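Local structure of kojibiose phosphorylase (Gut metagenome, 6W0P) at residues L318-Q323 and T667-A672; E353-P358 and S624-S629; F359-Y362 and A367-D370. The protein is a carbohydrate-active phosphorylase of glycoside hydrolase family 65, built round a helical catalytic domain. All coordinates share one frame; numbering follows the deposited sequence.

Interaction 1: L318-Q323 and T667-A672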
loop_
_atom_site.group_PDB
_atom_site.type_symbol
_atom_site.label_atom_id
_atom_site.label_comp_id
_atom_site.label_asym_id
_atom_site.label_seq_id
_atom_site.Cartn_x
_atom_site.Cartn_y
_atom_site.Cartn_z
ATOM N N LEU A 318 -31.355 -6.690 20.217
ATOM C CA LEU A 318 -32.558 -6.841 19.362
ATOM C C LEU A 318 -33.070 -5.439 18.953
ATOM O O LEU A 318 -33.434 -5.252 17.768
ATOM C CB LEU A 318 -33.633 -7.667 20.072
ATOM C CG LEU A 318 -33.209 -9.090 20.441
ATOM C CD1 LEU A 318 -34.396 -9.913 20.909
ATOM C CD2 LEU A 318 -32.515 -9.790 19.281
ATOM N N PHE A 319 -33.077 -4.494 19.887
ATOM C CA PHE A 319 -33.559 -3.114 19.634
ATOM C C PHE A 319 -32.774 -2.499 18.476
ATOM O O PHE A 319 -33.406 -1.957 17.546
ATOM C CB PHE A 319 -33.504 -2.282 20.913
ATOM C CG PHE A 319 -33.893 -0.843 20.698
ATOM C CD1 PHE A 319 -35.224 -0.475 20.696
ATOM C CD2 PHE A 319 -32.932 0.115 20.454
ATOM C CE1 PHE A 319 -35.586 0.841 20.469
ATOM C CE2 PHE A 319 -33.294 1.436 20.251
ATOM C CZ PHE A 319 -34.617 1.794 20.248
ATOM N N GLN A 320 -31.442 -2.571 18.525
ATOM C CA GLN A 320 -30.543 -1.999 17.480
ATOM C C GLN A 320 -30.682 -2.742 16.138
ATOM O O GLN A 320 -30.479 -2.107 15.071
ATOM C CB GLN A 320 -29.090 -2.006 17.963
ATOM C CG GLN A 320 -28.822 -1.024 19.098
ATOM C CD GLN A 320 -29.125 0.413 18.718
ATOM O OE1 GLN A 320 -29.321 0.760 17.546
ATOM N NE2 GLN A 320 -29.170 1.270 19.723
ATOM N N MET A 321 -30.950 -4.044 16.163
ATOM C CA MET A 321 -31.140 -4.836 14.922
ATOM C C MET A 321 -32.408 -4.328 14.233
ATOM O O MET A 321 -32.382 -4.190 13.028
ATOM C CB MET A 321 -31.273 -6.346 15.171
ATOM C CG MET A 321 -29.987 -7.032 15.642
ATOM S SD MET A 321 -28.689 -6.992 14.399
ATOM C CE MET A 321 -29.237 -8.346 13.361
ATOM N N ILE A 322 -33.461 -4.072 14.992
ATOM C CA ILE A 322 -34.784 -3.624 14.468
ATOM C C ILE A 322 -34.616 -2.182 13.951
ATOM O O ILE A 322 -35.241 -1.823 12.920
ATOM C CB ILE A 322 -35.889 -3.784 15.554
ATOM C CG1 ILE A 322 -36.091 -5.261 15.939
ATOM C CG2 ILE A 322 -37.178 -3.175 15.050
ATOM C CD1 ILE A 322 -36.826 -5.570 17.286
ATOM N N GLN A 323 -33.791 -1.380 14.621
ATOM C CA GLN A 323 -33.484 0.030 14.229
ATOM C C GLN A 323 -32.653 0.059 12.945
ATOM O O GLN A 323 -32.908 0.936 12.085
ATOM C CB GLN A 323 -32.744 0.773 15.343
ATOM C CG GLN A 323 -33.654 1.214 16.487
ATOM C CD GLN A 323 -33.143 2.425 17.227
ATOM O OE1 GLN A 323 -33.899 3.344 17.495
ATOM N NE2 GLN A 323 -31.863 2.432 17.551
ATOM N N THR A 667 -22.265 -6.189 13.648
ATOM C CA THR A 667 -22.024 -7.653 13.519
ATOM C C THR A 667 -21.976 -8.286 14.914
ATOM O O THR A 667 -22.541 -9.360 15.097
ATOM C CB THR A 667 -20.750 -7.980 12.741
ATOM O OG1 THR A 667 -21.013 -7.592 11.404
ATOM C CG2 THR A 667 -20.418 -9.456 12.753
ATOM N N SER A 668 -21.325 -7.631 15.856
ATOM C CA SER A 668 -21.238 -8.089 17.260
ATOM C C SER A 668 -22.649 -8.171 17.854
ATOM O O SER A 668 -22.956 -9.161 18.562
ATOM C CB SER A 668 -20.343 -7.207 18.070
ATOM O OG SER A 668 -20.636 -7.424 19.443
ATOM N N ILE A 669 -23.494 -7.200 17.522
ATOM C CA ILE A 669 -24.905 -7.139 17.976
ATOM C C ILE A 669 -25.662 -8.331 17.385
ATOM O O ILE A 669 -26.354 -9.006 18.170
ATOM C CB ILE A 669 -25.504 -5.758 17.627
ATOM C CG1 ILE A 669 -24.925 -4.707 18.574
ATOM C CG2 ILE A 669 -27.025 -5.755 17.681
ATOM C CD1 ILE A 669 -25.271 -3.303 18.221
ATOM N N ALA A 670 -25.522 -8.591 16.079
ATOM C CA ALA A 670 -26.180 -9.712 15.375
ATOM C C ALA A 670 -25.681 -11.027 15.971
ATOM O O ALA A 670 -26.492 -11.939 16.138
ATOM C CB ALA A 670 -25.900 -9.675 13.896
ATOM N N ALA A 671 -24.389 -11.103 16.280
ATOM C CA ALA A 671 -23.708 -12.331 16.747
ATOM C C ALA A 671 -24.282 -12.771 18.095
ATOM O O ALA A 671 -24.205 -13.963 18.378
ATOM C CB ALA A 671 -22.224 -12.101 16.853
ATOM N N ALA A 672 -24.816 -11.848 18.900
ATOM C CA ALA A 672 -25.342 -12.175 20.242
ATOM C C ALA A 672 -26.598 -13.024 20.036
ATOM O O ALA A 672 -26.741 -14.084 20.692
ATOM C CB ALA A 672 -25.621 -10.924 21.032
#

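Interaction 2: E353-P358 and S624-S629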
loop_
_atom_site.group_PDB
_atom_site.type_symbol
_atom_site.label_atom_id
_atom_site.label_comp_id
_atom_site.label_asym_id
_atom_site.label_seq_id
_atom_site.Cartn_x
_atom_site.Cartn_y
_atom_site.Cartn_z
ATOM N N GLU A 353 -24.322 -10.598 4.765
ATOM C CA GLU A 353 -24.860 -11.818 4.125
ATOM C C GLU A 353 -24.635 -13.036 5.026
ATOM O O GLU A 353 -25.503 -13.885 5.049
ATOM C CB GLU A 353 -24.232 -12.022 2.749
ATOM C CG GLU A 353 -24.772 -11.091 1.688
ATOM C CD GLU A 353 -24.414 -9.617 1.828
ATOM O OE1 GLU A 353 -23.270 -9.297 2.215
ATOM O OE2 GLU A 353 -25.288 -8.787 1.518
ATOM N N THR A 354 -23.525 -13.106 5.757
ATOM C CA THR A 354 -23.049 -14.358 6.376
ATOM C C THR A 354 -23.301 -14.370 7.886
ATOM O O THR A 354 -23.087 -15.437 8.469
ATOM C CB THR A 354 -21.562 -14.545 6.062
ATOM O OG1 THR A 354 -20.825 -13.392 6.491
ATOM C CG2 THR A 354 -21.340 -14.784 4.588
ATOM N N TYR A 355 -23.667 -13.236 8.502
ATOM C CA TYR A 355 -23.758 -13.053 9.986
ATOM C C TYR A 355 -25.051 -12.302 10.372
ATOM O O TYR A 355 -25.749 -12.728 11.313
ATOM C CB TYR A 355 -22.625 -12.172 10.534
ATOM C CG TYR A 355 -21.314 -12.809 10.941
ATOM C CD1 TYR A 355 -20.386 -13.226 9.997
ATOM C CD2 TYR A 355 -20.938 -12.882 12.283
ATOM C CE1 TYR A 355 -19.161 -13.761 10.372
ATOM C CE2 TYR A 355 -19.712 -13.400 12.673
ATOM C CZ TYR A 355 -18.820 -13.841 11.711
ATOM O OH TYR A 355 -17.612 -14.378 12.070
ATOM N N CYS A 356 -25.318 -11.171 9.715
ATOM C CA CYS A 356 -26.495 -10.320 10.029
ATOM C C CYS A 356 -27.785 -10.928 9.471
ATOM O O CYS A 356 -28.789 -10.853 10.157
ATOM C CB CYS A 356 -26.322 -8.893 9.529
ATOM S SG CYS A 356 -24.874 -8.096 10.269
ATOM N N LEU A 357 -27.763 -11.548 8.293
ATOM C CA LEU A 357 -29.010 -11.953 7.589
ATOM C C LEU A 357 -29.872 -12.845 8.479
ATOM O O LEU A 357 -31.083 -12.658 8.529
ATOM C CB LEU A 357 -28.655 -12.655 6.278
ATOM C CG LEU A 357 -29.836 -13.054 5.405
ATOM C CD1 LEU A 357 -30.662 -11.841 5.049
ATOM C CD2 LEU A 357 -29.355 -13.758 4.158
ATOM N N PRO A 358 -29.330 -13.885 9.152
ATOM C CA PRO A 358 -30.178 -14.885 9.804
ATOM C C PRO A 358 -31.221 -14.332 10.786
ATOM O O PRO A 358 -32.322 -14.821 10.828
ATOM C CB PRO A 358 -29.149 -15.731 10.555
ATOM C CG PRO A 358 -27.925 -15.654 9.683
ATOM C CD PRO A 358 -27.897 -14.206 9.272
ATOM N N SER A 624 -15.459 -13.598 15.599
ATOM C CA SER A 624 -14.796 -14.878 15.943
ATOM C C SER A 624 -15.442 -15.559 17.148
ATOM O O SER A 624 -15.741 -16.735 17.067
ATOM C CB SER A 624 -13.327 -14.693 16.129
ATOM O OG SER A 624 -12.718 -15.924 16.450
ATOM N N PRO A 625 -15.637 -14.897 18.308
ATOM C CA PRO A 625 -16.108 -15.588 19.506
ATOM C C PRO A 625 -17.420 -16.366 19.354
ATOM O O PRO A 625 -17.518 -17.459 19.883
ATOM C CB PRO A 625 -16.285 -14.445 20.526
ATOM C CG PRO A 625 -15.255 -13.413 20.088
ATOM C CD PRO A 625 -15.323 -13.478 18.579
ATOM N N SER A 626 -18.395 -15.795 18.649
ATOM C CA SER A 626 -19.745 -16.388 18.462
ATOM C C SER A 626 -19.666 -17.666 17.601
ATOM O O SER A 626 -20.420 -18.614 17.866
ATOM C CB SER A 626 -20.731 -15.360 17.897
ATOM O OG SER A 626 -20.404 -14.974 16.564
ATOM N N ILE A 627 -18.831 -17.684 16.569
ATOM C CA ILE A 627 -18.715 -18.843 15.646
ATOM C C ILE A 627 -18.121 -20.009 16.433
ATOM O O ILE A 627 -18.642 -21.123 16.344
ATOM C CB ILE A 627 -17.852 -18.488 14.432
ATOM C CG1 ILE A 627 -18.476 -17.351 13.625
ATOM C CG2 ILE A 627 -17.616 -19.715 13.582
ATOM C CD1 ILE A 627 -19.869 -17.657 13.197
ATOM N N HIS A 628 -17.067 -19.737 17.189
ATOM C CA HIS A 628 -16.376 -20.752 18.022
ATOM C C HIS A 628 -17.340 -21.244 19.123
ATOM O O HIS A 628 -17.355 -22.478 19.393
ATOM C CB HIS A 628 -15.026 -20.183 18.523
ATOM C CG HIS A 628 -13.994 -20.010 17.452
ATOM N ND1 HIS A 628 -13.838 -18.840 16.730
ATOM C CD2 HIS A 628 -13.067 -20.865 16.974
ATOM C CE1 HIS A 628 -12.867 -18.985 15.860
ATOM N NE2 HIS A 628 -12.379 -20.224 15.990
ATOM N N SER A 629 -18.110 -20.338 19.755
ATOM C CA SER A 629 -19.110 -20.720 20.789
ATOM C C SER A 629 -20.118 -21.683 20.157
ATOM O O SER A 629 -20.429 -22.710 20.788
ATOM C CB SER A 629 -19.847 -19.564 21.414
ATOM O OG SER A 629 -20.775 -20.077 22.378
#

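Interaction 3: F359-Y362 and A367-D370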
loop_
_atom_site.group_PDB
_atom_site.type_symbol
_atom_site.label_atom_id
_atom_site.label_comp_id
_atom_site.label_asym_id
_atom_site.label_seq_id
_atom_site.Cartn_x
_atom_site.Cartn_y
_atom_site.Cartn_z
ATOM N N PHE A 359 -30.878 -13.304 11.555
ATOM C CA PHE A 359 -31.875 -12.663 12.450
ATOM C C PHE A 359 -33.102 -12.269 11.606
ATOM O O PHE A 359 -34.252 -12.500 12.040
ATOM C CB PHE A 359 -31.283 -11.467 13.197
ATOM C CG PHE A 359 -32.330 -10.678 13.934
ATOM C CD1 PHE A 359 -32.776 -11.087 15.180
ATOM C CD2 PHE A 359 -32.903 -9.554 13.366
ATOM C CE1 PHE A 359 -33.776 -10.386 15.839
ATOM C CE2 PHE A 359 -33.886 -8.837 14.035
ATOM C CZ PHE A 359 -34.319 -9.257 15.268
ATOM N N TYR A 360 -32.883 -11.670 10.434
ATOM C CA TYR A 360 -33.985 -11.146 9.573
ATOM C C TYR A 360 -34.756 -12.309 8.927
ATOM O O TYR A 360 -35.969 -12.189 8.789
ATOM C CB TYR A 360 -33.473 -10.095 8.578
ATOM C CG TYR A 360 -32.849 -8.913 9.278
ATOM C CD1 TYR A 360 -33.628 -7.926 9.866
ATOM C CD2 TYR A 360 -31.469 -8.783 9.360
ATOM C CE1 TYR A 360 -33.052 -6.856 10.536
ATOM C CE2 TYR A 360 -30.878 -7.724 10.031
ATOM C CZ TYR A 360 -31.672 -6.754 10.623
ATOM O OH TYR A 360 -31.075 -5.708 11.286
ATOM N N LEU A 361 -34.073 -13.394 8.561
ATOM C CA LEU A 361 -34.679 -14.589 7.922
ATOM C C LEU A 361 -35.754 -15.172 8.841
ATOM O O LEU A 361 -36.750 -15.652 8.321
ATOM C CB LEU A 361 -33.595 -15.625 7.621
ATOM C CG LEU A 361 -32.755 -15.348 6.380
ATOM C CD1 LEU A 361 -31.561 -16.285 6.325
ATOM C CD2 LEU A 361 -33.578 -15.437 5.098
ATOM N N TYR A 362 -35.557 -15.102 10.161
ATOM C CA TYR A 362 -36.426 -15.749 11.174
ATOM C C TYR A 362 -37.404 -14.755 11.804
ATOM O O TYR A 362 -38.201 -15.202 12.634
ATOM C CB TYR A 362 -35.560 -16.453 12.219
ATOM C CG TYR A 362 -34.947 -17.731 11.721
ATOM C CD1 TYR A 362 -35.703 -18.887 11.617
ATOM C CD2 TYR A 362 -33.616 -17.780 11.331
ATOM C CE1 TYR A 362 -35.140 -20.059 11.153
ATOM C CE2 TYR A 362 -33.034 -18.948 10.874
ATOM C CZ TYR A 362 -33.810 -20.090 10.770
ATOM O OH TYR A 362 -33.265 -21.245 10.289
ATOM N N ALA A 367 -37.500 -7.756 5.162
ATOM C CA ALA A 367 -36.157 -7.282 5.548
ATOM C C ALA A 367 -35.093 -8.218 4.957
ATOM O O ALA A 367 -34.171 -7.696 4.297
ATOM C CB ALA A 367 -36.056 -7.159 7.046
ATOM N N ALA A 368 -35.216 -9.536 5.142
ATOM C CA ALA A 368 -34.268 -10.534 4.580
ATOM C C ALA A 368 -34.161 -10.343 3.061
ATOM O O ALA A 368 -33.047 -10.241 2.543
ATOM C CB ALA A 368 -34.699 -11.940 4.914
ATOM N N LYS A 369 -35.291 -10.296 2.363
ATOM C CA LYS A 369 -35.321 -10.156 0.879
ATOM C C LYS A 369 -34.707 -8.808 0.462
ATOM O O LYS A 369 -33.971 -8.788 -0.534
ATOM C CB LYS A 369 -36.753 -10.333 0.361
ATOM C CG LYS A 369 -36.987 -9.935 -1.091
ATOM C CD LYS A 369 -38.025 -10.782 -1.833
ATOM C CE LYS A 369 -39.384 -10.117 -1.979
ATOM N NZ LYS A 369 -40.436 -11.103 -2.346
ATOM N N ASP A 370 -34.966 -7.727 1.211
ATOM C CA ASP A 370 -34.473 -6.359 0.891
ATOM C C ASP A 370 -32.952 -6.306 1.020
ATOM O O ASP A 370 -32.313 -5.683 0.138
ATOM C CB ASP A 370 -35.196 -5.283 1.699
ATOM C CG ASP A 370 -36.497 -4.831 1.045
ATOM O OD1 ASP A 370 -36.816 -5.385 -0.011
ATOM O OD2 ASP A 370 -37.195 -3.938 1.601
#

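Interaction 1: L318-Q323 and T667-A672
Met-321 and Ala-670 mark the closest approach of two helices, 318-323 and 667-672, whose axes pass 9.4 Å apart at -121°, with 7.0 Å between CA of Met-321 and CA of Ala-670. Met-321 does most of the reaching. Its chain folds at both chi2 and chi3 (-65° and -80°), which turns the thioether toward Ala-670. CG rests 3.8 Å from CG2 of Ile-669, SD lies over the backbone at 3.8 Å from CA of Ala-670, and the terminal CE meets CB of Ala-670 at 3.6 Å. Ile-669 points the other way along the gap, so the two long side chains slide past one another. Its far methyl, CD1, ends 4.0 Å from CB of Gln-320. Beyond CB the glutamine turns off at chi2, taking its amide away from the apolar contact; there OE1 of Gln-320 accepts a bond from NE2 of Gln-323, 3.0 Å long, with the donor above the carbonyl plane. With only a methyl at Ala-670, SD can approach its CA. Both helices lie in the catalytic domain, an (α/α)6 barrel in this family. Helix 351-361 adds Phe-359 beside Met-321, while helix 282-300 packs on Phe-319 and Ile-322, and the amide of Gln-323 bonds to O of Ser-34 and N of Gly-36, at strand 35-36.

Interaction 2: E353-P358 and S624-S629
Tyr-355 spans the gap to Ile-627 almost alone, for the axes of helices 353-358 and 624-629 stay 12.7 Å apart and cross at 75°. The residue is modelled in two conformers, and the contacts here are those of one. Its backbone lies where helix 353-358 is irregular: residues 353-356 form a wider, pi-type turn. From CB the side chain leaves roughly across the line to the other helix, and chi1 of -88° sets CG opposite the carbonyl carbon, sending the ring over to the partner. CD2 packs on CG2 of Thr-667, from the neighbouring helix 666-680. Farther out, CE2 comes within 4.3 Å of OG of Ser-626, which approaches the ring obliquely. CZ then lies 4.0 Å from CG1 of Ile-627, and OH meets the same CG1 at 3.5 Å, with CD1 of Ile-627 a little farther away at 4.1 Å. The isoleucine runs at about a right angle to the tyrosine, so it is the flank of its CG1-CD1 branch that receives the phenol end. The hydroxyl also has a polar partner, a hydrogen bond with the backbone O of Leu-623, just before segment 624-629. Within 624-629, O of Ser-624 accepts from both the backbone N and the ring ND1 of His-628; the ring bond is 2.9 Å long and nearly straight, at 167°, and helps fix the imidazole's rotation. OG of Ser-624 bonds to His-619. Helix 590-596 lies beside both partners, through Met-592 on Tyr-355 and Phe-595 on Ile-627. The chemistry is therefore divided at the phenol: CZ and the oxygen rest against the aliphatic CG1 of Ile-627, while the hydroxyl's hydrogen bond to Leu-623 ties a buried polar atom to the chain leading into 624-629.

Interaction 3: F359-Y362 and A367-D370
Tyr-360 and Leu-361 face Ala-367 and Ala-368 across an alpha-alpha hairpin: helix 351-361 ends, a short link follows, and helix 365-376 begins within the helical catalytic domain. CA of Tyr-360 and CA of Ala-368 are just 5.0 Å apart, a closeness that goes with small residues on the second helix. Ala-367 comes first. Its methyl meets the Tyr-360 ring obliquely, with CB of Ala-367 at 3.8 Å from CD1. At Ala-368 the contact moves to the backbone, where the N of Ala-368 lies 3.9 Å from CB of Tyr-360. The methyl of Ala-368 continues across to Leu-361, which starts out away from the second helix but whose isobutyl group bends back. Lys-369 then turns outward to a salt bridge with Asp-436, and Asp-370 packs on Tyr-325 and Pro-330. On the other side of the tyrosine ring from Ala-367, CD2 of Phe-359 sits over the ring centre, and the tyrosine OH bonds to the carbonyl O of Met-321, fixing where the ring ends. Leu-361 also reaches His-429 and Tyr-430 of helix 418-434. Its CD2 methyl closes the contact, 3.7 Å from CB of Ala-368.

How the interactions relate
All three contacts belong to one buried region of the catalytic domain, with centres 12 to 15 Å apart. Helix 351-361 joins them: it carries one side of interactions 2 and 3, and it follows helix 308-324 of interaction 1 in the chain. Interaction 3 is nested within the loop closed by interaction 2, which is itself nested within that of interaction 1, so a local hairpin sits inside two long-range closures. Helix 666-680 brings interactions 1 and 2 together, Ala-671 packing on Ser-626, and interaction 3 reaches interaction 1 through Phe-359 and the Tyr-360 hydroxyl. Together they tie sequence-distant helices of the catalytic domain to one another in its buried interior.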